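Local coordinates for mutT/nudix family protein (PDB 3I9X) that probably acts as a Nudix-family hydrolase, the chain here carrying the Nudix domain of a longer protein, at residues M32-V37 and E130-R135; W69-G74 and F159-M164. All coordinates share one frame; numbering follows the deposited sequence.

Contact 1. Residues M32-V37 and E130-R135; sequences MILTTV and EALEKR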
ATOM      1  N   MET A  32       7.244   2.909  10.011  1.00 38.14           N
ATOM      2  CA  MET A  32       7.288   1.711  10.840  1.00 39.70           C
ATOM      3  C   MET A  32       6.672   1.899  12.222  1.00 39.10           C
ATOM      4  O   MET A  32       7.163   2.681  13.035  1.00 39.25           O
ATOM      5  CB  MET A  32       8.733   1.278  11.045  1.00 40.11           C
ATOM      6  CG  MET A  32       9.566   1.183   9.704  1.00 46.69           C
ATOM      7  SD  MET A  32      11.183   0.310   9.903  1.00 51.04           S
ATOM      8  CE  MET A  32      10.601  -0.659  11.362  1.00 41.84           C
ATOM      9  N   ILE A  33       5.606   1.172  12.489  1.00 38.54           N
ATOM     10  CA  ILE A  33       5.083   1.035  13.843  1.00 38.28           C
ATOM     11  C   ILE A  33       5.916  -0.056  14.511  1.00 38.42           C
ATOM     12  O   ILE A  33       5.764  -1.257  14.225  1.00 38.20           O
ATOM     13  CB  ILE A  33       3.642   0.683  13.807  1.00 38.04           C
ATOM     14  CG1 ILE A  33       2.863   1.839  13.183  1.00 42.16           C
ATOM     15  CG2 ILE A  33       3.091   0.381  15.154  1.00 38.13           C
ATOM     16  CD1 ILE A  33       2.752   2.952  14.090  1.00 46.18           C
ATOM     17  N   LEU A  34       6.793   0.373  15.401  1.00 37.72           N
ATOM     18  CA  LEU A  34       7.748  -0.509  16.050  1.00 39.09           C
ATOM     19  C   LEU A  34       7.350  -0.814  17.472  1.00 38.46           C
ATOM     20  O   LEU A  34       7.511   0.039  18.361  1.00 37.02           O
ATOM     21  CB  LEU A  34       9.111   0.171  16.058  1.00 40.19           C
ATOM     22  CG  LEU A  34      10.381  -0.631  16.061  1.00 43.86           C
ATOM     23  CD1 LEU A  34      10.151  -1.864  15.202  1.00 48.05           C
ATOM     24  CD2 LEU A  34      11.555   0.234  15.488  1.00 44.25           C
ATOM     25  N   THR A  35       6.854  -2.022  17.699  1.00 38.85           N
ATOM     26  CA  THR A  35       6.255  -2.366  18.996  1.00 39.37           C
ATOM     27  C   THR A  35       6.938  -3.488  19.747  1.00 40.44           C
ATOM     28  O   THR A  35       7.694  -4.283  19.167  1.00 40.86           O
ATOM     29  CB  THR A  35       4.790  -2.718  18.847  1.00 39.29           C
ATOM     30  OG1 THR A  35       4.641  -4.005  18.261  1.00 38.55           O
ATOM     31  CG2 THR A  35       4.051  -1.682  17.989  1.00 39.07           C
ATOM     32  N   THR A  36       6.687  -3.523  21.051  1.00 40.77           N
ATOM     33  CA  THR A  36       7.098  -4.621  21.926  1.00 42.69           C
ATOM     34  C   THR A  36       6.046  -4.810  23.003  1.00 43.91           C
ATOM     35  O   THR A  36       5.081  -4.052  23.089  1.00 43.80           O
ATOM     36  CB  THR A  36       8.466  -4.419  22.553  1.00 42.84           C
ATOM     37  OG1 THR A  36       8.882  -5.633  23.195  1.00 44.47           O
ATOM     38  CG2 THR A  36       8.463  -3.304  23.565  1.00 40.95           C
ATOM     39  N   VAL A  37       6.199  -5.871  23.773  1.00 45.46           N
ATOM     40  CA  VAL A  37       5.311  -6.137  24.889  1.00 45.76           C
ATOM     41  C   VAL A  37       6.218  -6.128  26.105  1.00 48.06           C
ATOM     42  O   VAL A  37       7.299  -6.703  26.080  1.00 47.97           O
ATOM     43  CB  VAL A  37       4.550  -7.461  24.730  1.00 45.61           C
ATOM     44  CG1 VAL A  37       3.882  -7.891  26.070  1.00 44.87           C
ATOM     45  CG2 VAL A  37       3.471  -7.352  23.643  1.00 43.00           C
ATOM     46  N   GLU A 130      14.254  -5.291  24.456  1.00 51.97           N
ATOM     47  CA  GLU A 130      15.578  -4.806  24.829  1.00 53.06           C
ATOM     48  C   GLU A 130      16.209  -3.834  23.819  1.00 52.77           C
ATOM     49  O   GLU A 130      16.759  -2.831  24.206  1.00 52.24           O
ATOM     50  CB  GLU A 130      16.533  -5.985  25.139  1.00 54.58           C
ATOM     51  CG  GLU A 130      16.194  -6.764  26.468  1.00 57.50           C
ATOM     52  CD  GLU A 130      15.120  -7.867  26.309  1.00 62.35           C
ATOM     53  OE1 GLU A 130      14.786  -8.245  25.139  1.00 60.98           O
ATOM     54  OE2 GLU A 130      14.614  -8.353  27.380  1.00 63.21           O
ATOM     55  N   ALA A 131      16.129  -4.124  22.526  1.00 52.98           N
ATOM     56  CA  ALA A 131      16.613  -3.187  21.510  1.00 52.82           C
ATOM     57  C   ALA A 131      15.885  -1.833  21.536  1.00 52.18           C
ATOM     58  O   ALA A 131      16.498  -0.792  21.319  1.00 53.20           O
ATOM     59  CB  ALA A 131      16.457  -3.796  20.152  1.00 53.95           C
ATOM     60  N   LEU A 132      14.585  -1.843  21.784  1.00 51.01           N
ATOM     61  CA  LEU A 132      13.824  -0.586  21.859  1.00 50.85           C
ATOM     62  C   LEU A 132      14.189   0.207  23.112  1.00 51.92           C
ATOM     63  O   LEU A 132      14.365   1.408  23.036  1.00 50.60           O
ATOM     64  CB  LEU A 132      12.315  -0.846  21.798  1.00 49.29           C
ATOM     65  CG  LEU A 132      11.849  -1.668  20.611  1.00 45.72           C
ATOM     66  CD1 LEU A 132      10.304  -1.585  20.430  1.00 39.35           C
ATOM     67  CD2 LEU A 132      12.628  -1.252  19.353  1.00 39.09           C
ATOM     68  N   GLU A 133      14.319  -0.472  24.253  1.00 54.05           N
ATOM     69  CA  GLU A 133      14.804   0.170  25.500  1.00 55.66           C
ATOM     70  C   GLU A 133      16.187   0.779  25.309  1.00 56.82           C
ATOM     71  O   GLU A 133      16.416   1.899  25.730  1.00 57.00           O
ATOM     72  CB  GLU A 133      14.792  -0.817  26.683  1.00 55.95           C
ATOM     73  CG  GLU A 133      13.388  -1.199  27.177  1.00 56.83           C
ATOM     74  CD  GLU A 133      13.343  -2.455  28.072  1.00 60.72           C
ATOM     75  OE1 GLU A 133      14.284  -3.290  28.041  1.00 59.99           O
ATOM     76  OE2 GLU A 133      12.324  -2.620  28.797  1.00 62.70           O
ATOM     77  N   LYS A 134      17.091   0.077  24.634  1.00 58.89           N
ATOM     78  CA  LYS A 134      18.433   0.638  24.342  1.00 60.94           C
ATOM     79  C   LYS A 134      18.367   2.010  23.671  1.00 61.46           C
ATOM     80  O   LYS A 134      19.024   2.967  24.121  1.00 61.96           O
ATOM     81  CB  LYS A 134      19.269  -0.303  23.468  1.00 61.64           C
ATOM     82  CG  LYS A 134      20.092  -1.354  24.225  1.00 65.39           C
ATOM     83  CD  LYS A 134      21.222  -1.973  23.341  1.00 69.49           C
ATOM     84  CE  LYS A 134      22.327  -0.935  22.950  1.00 71.99           C
ATOM     85  NZ  LYS A 134      23.409  -1.491  22.051  1.00 71.39           N
ATOM     86  N   ARG A 135      17.584   2.116  22.595  1.00 61.89           N
ATOM     87  CA  ARG A 135      17.497   3.387  21.850  1.00 62.23           C
ATOM     88  C   ARG A 135      16.802   4.481  22.645  1.00 61.49           C
ATOM     89  O   ARG A 135      17.204   5.635  22.575  1.00 61.14           O
ATOM     90  CB  ARG A 135      16.803   3.203  20.490  1.00 63.00           C
ATOM     91  CG  ARG A 135      17.770   2.846  19.383  1.00 66.77           C
ATOM     92  CD  ARG A 135      18.559   4.080  18.857  1.00 69.78           C
ATOM     93  NE  ARG A 135      17.829   4.861  17.853  1.00 72.53           N
ATOM     94  CZ  ARG A 135      18.160   6.095  17.453  1.00 74.90           C
ATOM     95  NH1 ARG A 135      19.211   6.736  17.974  1.00 74.92           N
ATOM     96  NH2 ARG A 135      17.413   6.712  16.538  1.00 75.34           N
TER
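Leu132 reaches down from helix 129-137 onto the backbone and side chains of strand 27-40 between Leu34 and Thr36, a buried apolar helix-on-sheet contact inside the Nudix domain. The helix runs across the strand rather than along it: the two short axes come within 9.1 Å at 115°, and of residues 130-135 Leu132 does nearly all the touching. Leucine suits that place because its forked end can fill two spots at once. With CG anti to its carbonyl carbon (chi1 -54°), Leu132 directs both methyls at the strand. CD1 lies against the backbone from the Leu34 carbonyl to that of Thr35, 3.8 Å from Leu34 O and 3.9 Å from Thr35 C, and it also meets Thr36 CB at 4.0 Å. CD2 takes the other branch and rests 4.0 Å from CG of Leu34, whose side chain passes it at a slant. Since neighbouring strand residues alternate in direction, Leu34 and Thr36 flank the methyl pair, while Thr35 meets CD1 only through its backbone and sends its side chain to the opposite face of the sheet. Threonine at position 36 serves two ends: the CB and CG2 side gives a hydrocarbon surface to Leu132, and OG1, set anti to the backbone N (chi1 -170°), is hydrogen-bonded to Val127 O, so the hydroxyl is satisfied in a buried place. Around this contact, Leu34 continues onto Leu90 and Thr94 of helix 82-94, and Val127 touches both Leu34 and Leu132. Arg135 ties helix 129-137 to Glu93 of helix 82-94 by a salt bridge, and on the other face of the strand Ile33 and Thr35 pack against helix 161-177, which places strand 27-40 between helices on both faces.

Contact 2. Residues W69-G74 and F159-M164; sequences WAVPGG and FDHLDM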
ATOM      1  N   TRP A  69       5.898  14.044  17.959  1.00 40.68           N
ATOM      2  CA  TRP A  69       6.362  12.644  17.922  1.00 39.33           C
ATOM      3  C   TRP A  69       5.983  11.954  16.609  1.00 37.85           C
ATOM      4  O   TRP A  69       4.873  12.103  16.107  1.00 37.79           O
ATOM      5  CB  TRP A  69       5.773  11.899  19.130  1.00 39.84           C
ATOM      6  CG  TRP A  69       6.311  12.375  20.428  1.00 41.35           C
ATOM      7  CD1 TRP A  69       5.765  13.341  21.251  1.00 44.66           C
ATOM      8  CD2 TRP A  69       7.500  11.924  21.082  1.00 40.49           C
ATOM      9  NE1 TRP A  69       6.556  13.508  22.367  1.00 44.30           N
ATOM     10  CE2 TRP A  69       7.633  12.677  22.283  1.00 41.91           C
ATOM     11  CE3 TRP A  69       8.489  10.989  20.756  1.00 39.57           C
ATOM     12  CZ2 TRP A  69       8.703  12.515  23.158  1.00 40.67           C
ATOM     13  CZ3 TRP A  69       9.559  10.815  21.640  1.00 39.59           C
ATOM     14  CH2 TRP A  69       9.638  11.570  22.840  1.00 41.69           C
ATOM     15  N   ALA A  70       6.911  11.198  16.047  1.00 36.77           N
ATOM     16  CA  ALA A  70       6.698  10.505  14.794  1.00 35.91           C
ATOM     17  C   ALA A  70       7.185   9.060  14.931  1.00 35.92           C
ATOM     18  O   ALA A  70       8.133   8.798  15.683  1.00 35.01           O
ATOM     19  CB  ALA A  70       7.491  11.175  13.662  1.00 35.50           C
ATOM     20  N   VAL A  71       6.575   8.158  14.158  1.00 34.76           N
ATOM     21  CA  VAL A  71       7.123   6.810  14.047  1.00 35.42           C
ATOM     22  C   VAL A  71       8.449   6.874  13.320  1.00 34.73           C
ATOM     23  O   VAL A  71       8.667   7.745  12.503  1.00 35.68           O
ATOM     24  CB  VAL A  71       6.150   5.811  13.369  1.00 35.30           C
ATOM     25  CG1 VAL A  71       4.888   5.773  14.174  1.00 33.93           C
ATOM     26  CG2 VAL A  71       5.892   6.151  11.860  1.00 33.05           C
ATOM     27  N   PRO A  72       9.340   5.953  13.612  1.00 34.41           N
ATOM     28  CA  PRO A  72      10.492   5.808  12.734  1.00 34.62           C
ATOM     29  C   PRO A  72      10.107   5.538  11.269  1.00 36.20           C
ATOM     30  O   PRO A  72       9.063   4.923  10.990  1.00 32.95           O
ATOM     31  CB  PRO A  72      11.183   4.579  13.286  1.00 35.19           C
ATOM     32  CG  PRO A  72      10.604   4.442  14.721  1.00 34.41           C
ATOM     33  CD  PRO A  72       9.259   4.899  14.614  1.00 34.57           C
ATOM     34  N   GLY A  73      10.955   6.021  10.359  1.00 37.38           N
ATOM     35  CA  GLY A  73      10.800   5.760   8.933  1.00 38.81           C
ATOM     36  C   GLY A  73      11.695   6.655   8.111  1.00 39.88           C
ATOM     37  O   GLY A  73      12.527   7.381   8.648  1.00 39.95           O
ATOM     38  N   GLY A  74      11.516   6.617   6.800  1.00 42.20           N
ATOM     39  CA  GLY A  74      12.314   7.446   5.893  1.00 42.42           C
ATOM     40  C   GLY A  74      11.790   7.369   4.479  1.00 44.35           C
ATOM     41  O   GLY A  74      10.852   6.583   4.184  1.00 42.52           O
ATOM     42  N   PHE A 159       2.135  14.685  11.499  1.00 40.23           N
ATOM     43  CA  PHE A 159       1.504  14.263  10.226  1.00 40.54           C
ATOM     44  C   PHE A 159       0.224  13.533  10.532  1.00 40.41           C
ATOM     45  O   PHE A 159      -0.565  13.986  11.379  1.00 41.16           O
ATOM     46  CB  PHE A 159       2.459  13.362   9.405  1.00 41.22           C
ATOM     47  CG  PHE A 159       3.872  13.900   9.280  1.00 42.22           C
ATOM     48  CD1 PHE A 159       4.937  13.242   9.895  1.00 43.01           C
ATOM     49  CD2 PHE A 159       4.145  15.026   8.507  1.00 41.72           C
ATOM     50  CE1 PHE A 159       6.241  13.715   9.781  1.00 41.12           C
ATOM     51  CE2 PHE A 159       5.455  15.510   8.410  1.00 43.25           C
ATOM     52  CZ  PHE A 159       6.489  14.856   9.043  1.00 42.74           C
ATOM     53  N   ASP A 160      -0.032  12.417   9.855  1.00 39.84           N
ATOM     54  CA  ASP A 160      -1.221  11.626  10.194  1.00 39.48           C
ATOM     55  C   ASP A 160      -0.864  10.478  11.113  1.00 38.84           C
ATOM     56  O   ASP A 160      -1.578   9.471  11.142  1.00 40.37           O
ATOM     57  CB  ASP A 160      -1.935  11.093   8.925  1.00 39.30           C
ATOM     58  CG  ASP A 160      -1.031  10.306   8.013  1.00 38.33           C
ATOM     59  OD1 ASP A 160       0.194  10.201   8.249  1.00 43.12           O
ATOM     60  OD2 ASP A 160      -1.534   9.840   6.983  1.00 41.51           O
ATOM     61  N   HIS A 161       0.237  10.580  11.846  1.00 37.76           N
ATOM     62  CA  HIS A 161       0.717   9.419  12.580  1.00 37.84           C
ATOM     63  C   HIS A 161      -0.205   8.899  13.671  1.00 39.24           C
ATOM     64  O   HIS A 161      -0.089   7.703  14.024  1.00 38.68           O
ATOM     65  CB  HIS A 161       2.150   9.585  13.078  1.00 36.65           C
ATOM     66  CG  HIS A 161       3.144   9.556  11.978  1.00 35.07           C
ATOM     67  ND1 HIS A 161       4.511   9.524  12.183  1.00 33.71           N
ATOM     68  CD2 HIS A 161       2.963   9.585  10.639  1.00 35.68           C
ATOM     69  CE1 HIS A 161       5.125   9.521  11.014  1.00 36.60           C
ATOM     70  NE2 HIS A 161       4.205   9.549  10.059  1.00 35.83           N
ATOM     71  N   LEU A 162      -1.110   9.743  14.175  1.00 39.61           N
ATOM     72  CA  LEU A 162      -2.147   9.289  15.073  1.00 41.52           C
ATOM     73  C   LEU A 162      -3.041   8.250  14.363  1.00 43.23           C
ATOM     74  O   LEU A 162      -3.441   7.236  14.958  1.00 42.26           O
ATOM     75  CB  LEU A 162      -3.037  10.440  15.546  1.00 41.08           C
ATOM     76  CG  LEU A 162      -4.162   9.962  16.493  1.00 43.67           C
ATOM     77  CD1 LEU A 162      -3.587   9.135  17.641  1.00 39.99           C
ATOM     78  CD2 LEU A 162      -5.107  11.117  17.038  1.00 43.03           C
ATOM     79  N   ASP A 163      -3.392   8.547  13.110  1.00 44.57           N
ATOM     80  CA  ASP A 163      -4.172   7.622  12.293  1.00 45.20           C
ATOM     81  C   ASP A 163      -3.425   6.319  12.054  1.00 44.44           C
ATOM     82  O   ASP A 163      -4.018   5.237  12.167  1.00 44.91           O
ATOM     83  CB  ASP A 163      -4.542   8.259  10.961  1.00 46.58           C
ATOM     84  CG  ASP A 163      -5.551   9.362  11.137  1.00 50.86           C
ATOM     85  OD1 ASP A 163      -6.360   9.251  12.102  1.00 61.50           O
ATOM     86  OD2 ASP A 163      -5.540  10.339  10.351  1.00 54.93           O
ATOM     87  N   MET A 164      -2.134   6.422  11.741  1.00 42.65           N
ATOM     88  CA  MET A 164      -1.281   5.248  11.607  1.00 41.22           C
ATOM     89  C   MET A 164      -1.306   4.408  12.914  1.00 40.81           C
ATOM     90  O   MET A 164      -1.490   3.199  12.860  1.00 39.05           O
ATOM     91  CB  MET A 164       0.161   5.597  11.263  1.00 40.45           C
ATOM     92  CG  MET A 164       0.514   6.013   9.802  1.00 40.76           C
ATOM     93  SD  MET A 164       2.318   6.013   9.568  1.00 31.29           S
ATOM     94  CE  MET A 164       2.587   5.041  10.845  1.00 31.77           C
TER
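His161, in the first turn of helix 161-177, packs its imidazole edge against the backbone at Ala70 and Val71, and this is the tight part of the contact. Val71 N donates to His161 ND1 at 3.2 Å, with an N-H...N angle of 156° and the donor 24° out of the ring plane. ND1 therefore acts as an acceptor, and the backbone bond helps fix the rotation of the ring. The small Ala70 lets the ring come close, its CB 3.7 Å from ND1. Beyond the ring Val71 supplies a branched apolar surface: CG2 lies 3.6 Å from His161 CE1 and equally near CE of Met164, whose chain bends at chi3 (20°) to bring the methyl there. Phe159 CD1 stands over one face of the imidazole, near its rim.

The looser side lies toward the helix start, where Phe159 and Asp160 are partly exposed and Asp160 pairs with Arg112. There His161 NE2 bonds to a glycerol, probably from the crystallisation liquor. Together these segments seat 161-177, the last helix of this chain, against strand 69-75 where it breaks at Val71-Pro72, as in the alpha/beta/alpha sandwich of Nudix domains; by sequence, Gly74 probably opens the Nudix box.

Both contacts are buried and meet through the same sheet, in which strands 27-40 and 69-75 are antiparallel neighbours. Contact 1 is van der Waals packing, a leucine's methyls on side chains and backbone, with no polar bond between its segments, whereas contact 2 adds a histidine-to-backbone hydrogen bond and lies nearer the centre of the chain, beside a bound glycerol. They join where Met32 N lies 2.9 Å from Pro72 O, probably a hydrogen bond, and where Ile33 CD1 packs on Val71 CG1 at 3.5 Å. Ile33 and Val71 both pack on Met164, by which helix 161-177 touches both strands; helix 129-137 of contact 1 lies on the other face of strand 27-40.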